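Local coordinates for protein nidogen-1 (Mus musculus, PDB 1GL4) that is a basement membrane glycoprotein that binds laminin, collagen IV and perlecan, here represented by its G2 beta-barrel and the preceding EGF-like module, at residues L251-V256 / Y269-S274; L103-I108 / H223-R228. All coordinates share one frame; numbering follows the deposited sequence.

Contact 1: L251-V256 / Y269-S274; sequences LSVDSV and YALSNS
In the beta hairpin of strands 248-261 and 266-276, part of the nidogen G2 beta-barrel, Ser-252 faces Ser-274 and Asp-254 faces Ser-272 as antiparallel hydrogen-bonded pairs. Each pair is tied by two backbone hydrogen bonds; Ser-252 N gives the shortest, 2.9 Å to Ser-274 O, and Ser-274 N returns one to Ser-252 O. Val-253 and Asn-273 form the non-hydrogen-bonded pair between them. Beyond Asp-254 the register slips: Ser-255, in a left-handed conformation, and Val-256 share the space opposite Leu-271, as in a beta bulge. On the face of Val-253 and Asn-273 the contact is mostly apolar. Val-253 CG1, anti to the backbone N (chi1 -176°), meets Leu-271 CD1 at 3.9 Å, and Val-253 CG2 lies 3.6 Å from Asn-273 OD1. Val-256 runs beside Leu-271, with CG2 near CB. The other face is polar. Asp-254 holds its CG between the backbone N and the carbonyl carbon (chi1 83°), and OD1 comes to 3.2 Å from Ser-272 CB. Its OD2 accepts Ser-255 OG at 2.7 Å, met from above the carboxylate plane. An alanine in place of Asp-254 would probably deprive Ser-255 OG of this acceptor, letting the hydroxyl turn, and uncover part of Ser-272 CB. Arg-86 NH1 reaches both Ser-272 OG and Ser-255 O, so that one guanidinium nitrogen from strand 86-92, which pairs with 266-276, holds both segments. Ala-270 packs on an aromatic side chain of another protein's chain, and Arg-268, involved in perlecan binding, is nearby. At the far end, a water sits 2.7 Å from Ser-252 OG and gives a weak bond to Ser-274 O.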
ATOM      1  N   LEU A 251       0.195  14.374   2.468  1.00 13.97           N
ATOM      2  CA  LEU A 251      -0.402  13.044   2.429  1.00 13.10           C
ATOM      3  C   LEU A 251      -1.104  12.810   3.765  1.00 13.26           C
ATOM      4  O   LEU A 251      -0.480  12.908   4.828  1.00 10.67           O
ATOM      5  CB  LEU A 251       0.669  11.964   2.223  1.00 12.83           C
ATOM      6  CG  LEU A 251       0.160  10.523   2.053  1.00 13.32           C
ATOM      7  CD1 LEU A 251      -0.402  10.353   0.647  1.00 12.25           C
ATOM      8  CD2 LEU A 251       1.299   9.514   2.278  1.00 11.85           C
ATOM      9  N   SER A 252      -2.401  12.520   3.708  1.00 13.63           N
ATOM     10  CA  SER A 252      -3.189  12.250   4.910  1.00 13.81           C
ATOM     11  C   SER A 252      -3.416  10.737   4.987  1.00 14.89           C
ATOM     12  O   SER A 252      -3.967  10.132   4.059  1.00 13.15           O
ATOM     13  CB  SER A 252      -4.525  12.999   4.845  1.00 15.48           C
ATOM     14  OG  SER A 252      -4.304  14.406   4.826  1.00 14.99           O
ATOM     15  N   VAL A 253      -2.981  10.136   6.092  1.00 11.90           N
ATOM     16  CA  VAL A 253      -3.084   8.691   6.287  1.00 12.93           C
ATOM     17  C   VAL A 253      -3.968   8.305   7.464  1.00 13.38           C
ATOM     18  O   VAL A 253      -3.908   8.932   8.522  1.00 12.28           O
ATOM     19  CB  VAL A 253      -1.685   8.079   6.527  1.00 12.30           C
ATOM     20  CG1 VAL A 253      -1.785   6.562   6.636  1.00 12.59           C
ATOM     21  CG2 VAL A 253      -0.737   8.481   5.400  1.00 12.79           C
ATOM     22  N   ASP A 254      -4.775   7.263   7.281  1.00 15.57           N
ATOM     23  CA  ASP A 254      -5.653   6.785   8.345  1.00 17.22           C
ATOM     24  C   ASP A 254      -6.025   5.313   8.162  1.00 15.40           C
ATOM     25  O   ASP A 254      -5.646   4.688   7.177  1.00 16.15           O
ATOM     26  CB  ASP A 254      -6.928   7.632   8.410  1.00 21.21           C
ATOM     27  CG  ASP A 254      -7.977   7.185   7.409  1.00 23.86           C
ATOM     28  OD1 ASP A 254      -7.713   7.223   6.191  1.00 26.23           O
ATOM     29  OD2 ASP A 254      -9.072   6.787   7.852  1.00 30.02           O
ATOM     30  N   SER A 255      -6.758   4.769   9.131  1.00 15.30           N
ATOM     31  CA  SER A 255      -7.200   3.377   9.097  1.00 15.85           C
ATOM     32  C   SER A 255      -6.030   2.420   8.897  1.00 15.36           C
ATOM     33  O   SER A 255      -6.103   1.486   8.086  1.00 14.43           O
ATOM     34  CB  SER A 255      -8.226   3.182   7.978  1.00 18.26           C
ATOM     35  OG  SER A 255      -9.272   4.135   8.079  1.00 23.34           O
ATOM     36  N   VAL A 256      -4.952   2.654   9.640  1.00 13.51           N
ATOM     37  CA  VAL A 256      -3.757   1.826   9.542  1.00 13.46           C
ATOM     38  C   VAL A 256      -3.885   0.533  10.345  1.00 15.25           C
ATOM     39  O   VAL A 256      -4.302   0.554  11.504  1.00 13.47           O
ATOM     40  CB  VAL A 256      -2.510   2.586  10.043  1.00 14.89           C
ATOM     41  CG1 VAL A 256      -1.265   1.724   9.877  1.00 14.79           C
ATOM     42  CG2 VAL A 256      -2.356   3.890   9.284  1.00 14.89           C
ATOM     43  N   TYR A 269       0.141  -5.310   5.894  1.00 12.44           N
ATOM     44  CA  TYR A 269       0.051  -3.868   6.137  1.00 14.15           C
ATOM     45  C   TYR A 269      -1.118  -3.301   5.324  1.00 14.65           C
ATOM     46  O   TYR A 269      -1.269  -3.631   4.147  1.00 15.57           O
ATOM     47  CB  TYR A 269       1.327  -3.150   5.670  1.00 11.59           C
ATOM     48  CG  TYR A 269       2.618  -3.551   6.347  1.00 13.07           C
ATOM     49  CD1 TYR A 269       3.754  -3.833   5.587  1.00 13.84           C
ATOM     50  CD2 TYR A 269       2.740  -3.562   7.739  1.00 12.21           C
ATOM     51  CE1 TYR A 269       4.982  -4.108   6.186  1.00 13.41           C
ATOM     52  CE2 TYR A 269       3.972  -3.834   8.353  1.00 11.08           C
ATOM     53  CZ  TYR A 269       5.084  -4.101   7.568  1.00 12.78           C
ATOM     54  OH  TYR A 269       6.312  -4.339   8.144  1.00 13.53           O
ATOM     55  N   ALA A 270      -1.940  -2.453   5.938  1.00 12.11           N
ATOM     56  CA  ALA A 270      -3.056  -1.842   5.220  1.00 13.05           C
ATOM     57  C   ALA A 270      -3.252  -0.401   5.681  1.00 12.41           C
ATOM     58  O   ALA A 270      -3.161  -0.109   6.872  1.00 12.20           O
ATOM     59  CB  ALA A 270      -4.339  -2.642   5.444  1.00 12.59           C
ATOM     60  N   LEU A 271      -3.488   0.500   4.731  1.00 13.16           N
ATOM     61  CA  LEU A 271      -3.720   1.902   5.054  1.00 14.48           C
ATOM     62  C   LEU A 271      -4.471   2.692   3.976  1.00 15.06           C
ATOM     63  O   LEU A 271      -4.446   2.345   2.787  1.00 13.63           O
ATOM     64  CB  LEU A 271      -2.401   2.611   5.409  1.00 17.32           C
ATOM     65  CG  LEU A 271      -1.054   2.361   4.727  1.00 20.56           C
ATOM     66  CD1 LEU A 271      -0.012   3.313   5.331  1.00 20.37           C
ATOM     67  CD2 LEU A 271      -0.602   0.933   4.934  1.00 20.85           C
ATOM     68  N   SER A 272      -5.148   3.750   4.413  1.00 12.90           N
ATOM     69  CA  SER A 272      -5.925   4.612   3.523  1.00 14.39           C
ATOM     70  C   SER A 272      -5.193   5.933   3.298  1.00 14.63           C
ATOM     71  O   SER A 272      -4.652   6.515   4.239  1.00 14.32           O
ATOM     72  CB  SER A 272      -7.308   4.844   4.122  1.00 14.07           C
ATOM     73  OG  SER A 272      -8.014   3.612   4.187  1.00 14.43           O
ATOM     74  N   ASN A 273      -5.203   6.412   2.055  1.00 14.55           N
ATOM     75  CA  ASN A 273      -4.466   7.623   1.691  1.00 16.04           C
ATOM     76  C   ASN A 273      -5.184   8.643   0.805  1.00 15.35           C
ATOM     77  O   ASN A 273      -5.915   8.273  -0.117  1.00 13.17           O
ATOM     78  CB  ASN A 273      -3.181   7.211   0.962  1.00 16.84           C
ATOM     79  CG  ASN A 273      -2.360   6.217   1.743  1.00 21.38           C
ATOM     80  OD1 ASN A 273      -1.370   6.578   2.371  1.00 21.12           O
ATOM     81  ND2 ASN A 273      -2.778   4.948   1.718  1.00 23.71           N
ATOM     82  N   SER A 274      -4.936   9.923   1.092  1.00 14.51           N
ATOM     83  CA  SER A 274      -5.465  11.058   0.327  1.00 15.49           C
ATOM     84  C   SER A 274      -4.311  12.042   0.136  1.00 14.20           C
ATOM     85  O   SER A 274      -3.526  12.260   1.061  1.00 13.43           O
ATOM     86  CB  SER A 274      -6.598  11.763   1.077  1.00 17.28           C
ATOM     87  OG  SER A 274      -7.812  11.038   0.969  1.00 24.99           O
TER
HETATM   88  O   HOH W   1      -4.151  15.370   2.277  1.00 16.26           O

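Contact 2: L103-I108 / H223-R228; sequences LPLAPI and HIYQWR
The backbone oxygen Pro-104 O is gripped by two donors: Tyr-225 OH, at 2.6 Å, and Ala-106 N, in a weak bond that closes an inverse gamma turn centred on Leu-105. The turn leads into helix 107-115 inside the GFP-like G2 beta-barrel, and strand 221-232 of the wall supplies the two aromatic rings that meet it. The Tyr-225 hydroxyl approaches tilted 25° from the carbonyl plane, while Pro-104 O itself lies at the edge of the tyrosine ring; Pro-104 CB touches CE1 of the same ring at 3.8 Å. Trp-227, next on the same side of the strand, sets its NE1 over the centre of the Tyr-225 ring, 3.4 Å above the plane. Its own rim is met at about a right angle by Leu-105, whose CD2 stands near the indole plane, 3.5 Å from Trp-227 CZ2. Val-140 of strand 133-142 packs on both aromatic side chains. Pro-107 covers one indole face in a CH-pi contact: its CB lies 3.8 Å from the centroid of the six-membered ring, only 6° off the normal, and its CG sits 3.7 Å from Trp-227 CE2.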
ATOM      1  N   LEU A 103       6.608  -5.245  12.609  1.00 11.56           N
ATOM      2  CA  LEU A 103       5.245  -4.712  12.683  1.00 12.38           C
ATOM      3  C   LEU A 103       5.094  -3.193  12.612  1.00 12.01           C
ATOM      4  O   LEU A 103       4.155  -2.691  11.997  1.00 11.78           O
ATOM      5  CB  LEU A 103       4.539  -5.235  13.942  1.00 11.11           C
ATOM      6  CG  LEU A 103       4.024  -6.680  13.852  1.00 13.46           C
ATOM      7  CD1 LEU A 103       3.470  -7.126  15.197  1.00  9.61           C
ATOM      8  CD2 LEU A 103       2.946  -6.769  12.773  1.00 13.53           C
ATOM      9  N   PRO A 104       6.005  -2.436  13.243  1.00 12.58           N
ATOM     10  CA  PRO A 104       5.869  -0.976  13.187  1.00 12.49           C
ATOM     11  C   PRO A 104       6.205  -0.366  11.823  1.00 13.11           C
ATOM     12  O   PRO A 104       5.871   0.787  11.560  1.00 12.30           O
ATOM     13  CB  PRO A 104       6.853  -0.489  14.259  1.00 13.05           C
ATOM     14  CG  PRO A 104       7.014  -1.675  15.174  1.00 14.57           C
ATOM     15  CD  PRO A 104       7.044  -2.828  14.207  1.00 12.57           C
ATOM     16  N   LEU A 105       6.848  -1.145  10.960  1.00 12.30           N
ATOM     17  CA  LEU A 105       7.286  -0.650   9.653  1.00 13.68           C
ATOM     18  C   LEU A 105       6.265  -0.624   8.517  1.00 11.91           C
ATOM     19  O   LEU A 105       6.569  -1.021   7.389  1.00 13.40           O
ATOM     20  CB  LEU A 105       8.519  -1.441   9.208  1.00 15.83           C
ATOM     21  CG  LEU A 105       9.613  -1.564  10.277  1.00 17.68           C
ATOM     22  CD1 LEU A 105      10.746  -2.440   9.760  1.00 19.36           C
ATOM     23  CD2 LEU A 105      10.126  -0.184  10.644  1.00 19.67           C
ATOM     24  N   ALA A 106       5.069  -0.125   8.805  1.00 11.54           N
ATOM     25  CA  ALA A 106       4.017  -0.029   7.804  1.00 11.98           C
ATOM     26  C   ALA A 106       4.461   0.711   6.533  1.00 13.09           C
ATOM     27  O   ALA A 106       3.967   0.420   5.444  1.00 12.48           O
ATOM     28  CB  ALA A 106       2.795   0.654   8.404  1.00 14.01           C
ATOM     29  N   PRO A 107       5.377   1.696   6.657  1.00 12.35           N
ATOM     30  CA  PRO A 107       5.840   2.433   5.474  1.00 11.73           C
ATOM     31  C   PRO A 107       6.465   1.556   4.384  1.00 13.19           C
ATOM     32  O   PRO A 107       6.699   2.021   3.265  1.00 11.07           O
ATOM     33  CB  PRO A 107       6.832   3.434   6.060  1.00 12.59           C
ATOM     34  CG  PRO A 107       6.215   3.752   7.384  1.00 12.56           C
ATOM     35  CD  PRO A 107       5.829   2.371   7.889  1.00 11.35           C
ATOM     36  N   ILE A 108       6.754   0.297   4.707  1.00 12.01           N
ATOM     37  CA  ILE A 108       7.301  -0.613   3.708  1.00 12.43           C
ATOM     38  C   ILE A 108       6.227  -0.746   2.629  1.00 14.05           C
ATOM     39  O   ILE A 108       6.523  -0.742   1.436  1.00 14.76           O
ATOM     40  CB  ILE A 108       7.617  -2.007   4.311  1.00 12.80           C
ATOM     41  CG1 ILE A 108       8.910  -1.941   5.126  1.00 10.39           C
ATOM     42  CG2 ILE A 108       7.749  -3.047   3.203  1.00 14.68           C
ATOM     43  CD1 ILE A 108       9.243  -3.246   5.844  1.00 14.16           C
ATOM     44  N   HIS A 223       6.453   4.072  21.641  1.00 13.70           N
ATOM     45  CA  HIS A 223       7.827   4.293  21.215  1.00 14.78           C
ATOM     46  C   HIS A 223       7.796   5.246  20.025  1.00 13.70           C
ATOM     47  O   HIS A 223       6.763   5.394  19.375  1.00 13.23           O
ATOM     48  CB  HIS A 223       8.481   2.955  20.861  1.00 16.82           C
ATOM     49  CG  HIS A 223       8.518   1.992  22.010  1.00 21.35           C
ATOM     50  ND1 HIS A 223       9.395   2.127  23.065  1.00 20.61           N
ATOM     51  CD2 HIS A 223       7.723   0.939  22.314  1.00 22.35           C
ATOM     52  CE1 HIS A 223       9.135   1.201  23.973  1.00 23.45           C
ATOM     53  NE2 HIS A 223       8.124   0.468  23.543  1.00 23.11           N
ATOM     54  N   ILE A 224       8.920   5.895  19.752  1.00 13.32           N
ATOM     55  CA  ILE A 224       8.994   6.874  18.670  1.00 14.21           C
ATOM     56  C   ILE A 224      10.062   6.550  17.635  1.00 13.90           C
ATOM     57  O   ILE A 224      11.127   6.042  17.976  1.00 11.75           O
ATOM     58  CB  ILE A 224       9.340   8.273  19.234  1.00 15.03           C
ATOM     59  CG1 ILE A 224       8.383   8.635  20.367  1.00 18.78           C
ATOM     60  CG2 ILE A 224       9.291   9.323  18.120  1.00 18.05           C
ATOM     61  CD1 ILE A 224       8.871   9.791  21.233  1.00 20.61           C
ATOM     62  N   TYR A 225       9.772   6.835  16.368  1.00 14.35           N
ATOM     63  CA  TYR A 225      10.765   6.642  15.316  1.00 13.88           C
ATOM     64  C   TYR A 225      10.672   7.741  14.272  1.00 14.79           C
ATOM     65  O   TYR A 225       9.636   8.394  14.131  1.00 14.42           O
ATOM     66  CB  TYR A 225      10.695   5.240  14.667  1.00 13.08           C
ATOM     67  CG  TYR A 225       9.373   4.733  14.095  1.00 15.52           C
ATOM     68  CD1 TYR A 225       9.288   3.432  13.607  1.00 14.75           C
ATOM     69  CD2 TYR A 225       8.222   5.520  14.055  1.00 16.60           C
ATOM     70  CE1 TYR A 225       8.105   2.917  13.098  1.00 14.26           C
ATOM     71  CE2 TYR A 225       7.020   5.008  13.539  1.00 17.54           C
ATOM     72  CZ  TYR A 225       6.978   3.700  13.064  1.00 16.88           C
ATOM     73  OH  TYR A 225       5.811   3.156  12.570  1.00 18.46           O
ATOM     74  N   GLN A 226      11.779   7.975  13.577  1.00 13.78           N
ATOM     75  CA  GLN A 226      11.830   9.010  12.555  1.00 13.30           C
ATOM     76  C   GLN A 226      12.066   8.408  11.181  1.00 14.12           C
ATOM     77  O   GLN A 226      13.043   7.686  10.970  1.00 14.67           O
ATOM     78  CB  GLN A 226      12.953  10.011  12.848  1.00 13.37           C
ATOM     79  CG  GLN A 226      13.012  11.160  11.838  1.00 16.43           C
ATOM     80  CD  GLN A 226      14.221  12.061  12.029  1.00 19.10           C
ATOM     81  OE1 GLN A 226      15.358  11.659  11.779  1.00 17.46           O
ATOM     82  NE2 GLN A 226      13.978  13.289  12.475  1.00 18.03           N
ATOM     83  N   TRP A 227      11.164   8.713  10.254  1.00 15.16           N
ATOM     84  CA  TRP A 227      11.274   8.233   8.882  1.00 15.68           C
ATOM     85  C   TRP A 227      11.846   9.323   7.975  1.00 14.78           C
ATOM     86  O   TRP A 227      11.409  10.472   8.021  1.00 14.97           O
ATOM     87  CB  TRP A 227       9.905   7.791   8.358  1.00 17.30           C
ATOM     88  CG  TRP A 227       9.517   6.453   8.868  1.00 19.84           C
ATOM     89  CD1 TRP A 227       8.873   6.172  10.041  1.00 20.36           C
ATOM     90  CD2 TRP A 227       9.847   5.193   8.277  1.00 20.24           C
ATOM     91  NE1 TRP A 227       8.788   4.812  10.219  1.00 20.81           N
ATOM     92  CE2 TRP A 227       9.379   4.186   9.152  1.00 19.93           C
ATOM     93  CE3 TRP A 227      10.498   4.814   7.096  1.00 19.28           C
ATOM     94  CZ2 TRP A 227       9.545   2.822   8.882  1.00 20.52           C
ATOM     95  CZ3 TRP A 227      10.663   3.456   6.827  1.00 19.97           C
ATOM     96  CH2 TRP A 227      10.189   2.479   7.717  1.00 19.08           C
ATOM     97  N   ARG A 228      12.829   8.953   7.163  1.00 12.67           N
ATOM     98  CA  ARG A 228      13.472   9.888   6.242  1.00 13.60           C
ATOM     99  C   ARG A 228      13.540   9.212   4.871  1.00 11.69           C
ATOM    100  O   ARG A 228      14.011   8.085   4.771  1.00 13.68           O
ATOM    101  CB  ARG A 228      14.889  10.210   6.736  1.00 13.36           C
ATOM    102  CG  ARG A 228      14.958  10.756   8.166  1.00 14.46           C
ATOM    103  CD  ARG A 228      16.399  11.088   8.585  1.00 17.97           C
ATOM    104  NE  ARG A 228      17.247   9.899   8.679  1.00 19.04           N
ATOM    105  CZ  ARG A 228      17.216   9.030   9.687  1.00 22.39           C
ATOM    106  NH1 ARG A 228      16.382   9.206  10.708  1.00 20.58           N
ATOM    107  NH2 ARG A 228      18.019   7.975   9.675  1.00 22.38           N
TER

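In the fold
The two contacts lie 14 Å apart, centre to centre, within the same G2 beta-barrel. Contact 2 closes first along the chain, between the turn entering helix 107-115 and strand 221-232; strand 248-261, the next one, then opens the hairpin of contact 1. They also meet directly: the Tyr-269 ring reaches inward from the hairpin against 103-108, with CD2 at 3.8 Å from Ala-106 CA, and its OH is hydrogen-bonded to Leu-102 O. Strand 182-195 touches both contacts, through Ile-185 among others. The interior segment is thus packed against two parts of the wall, one of which, the hairpin, adjoins residues involved in perlecan binding.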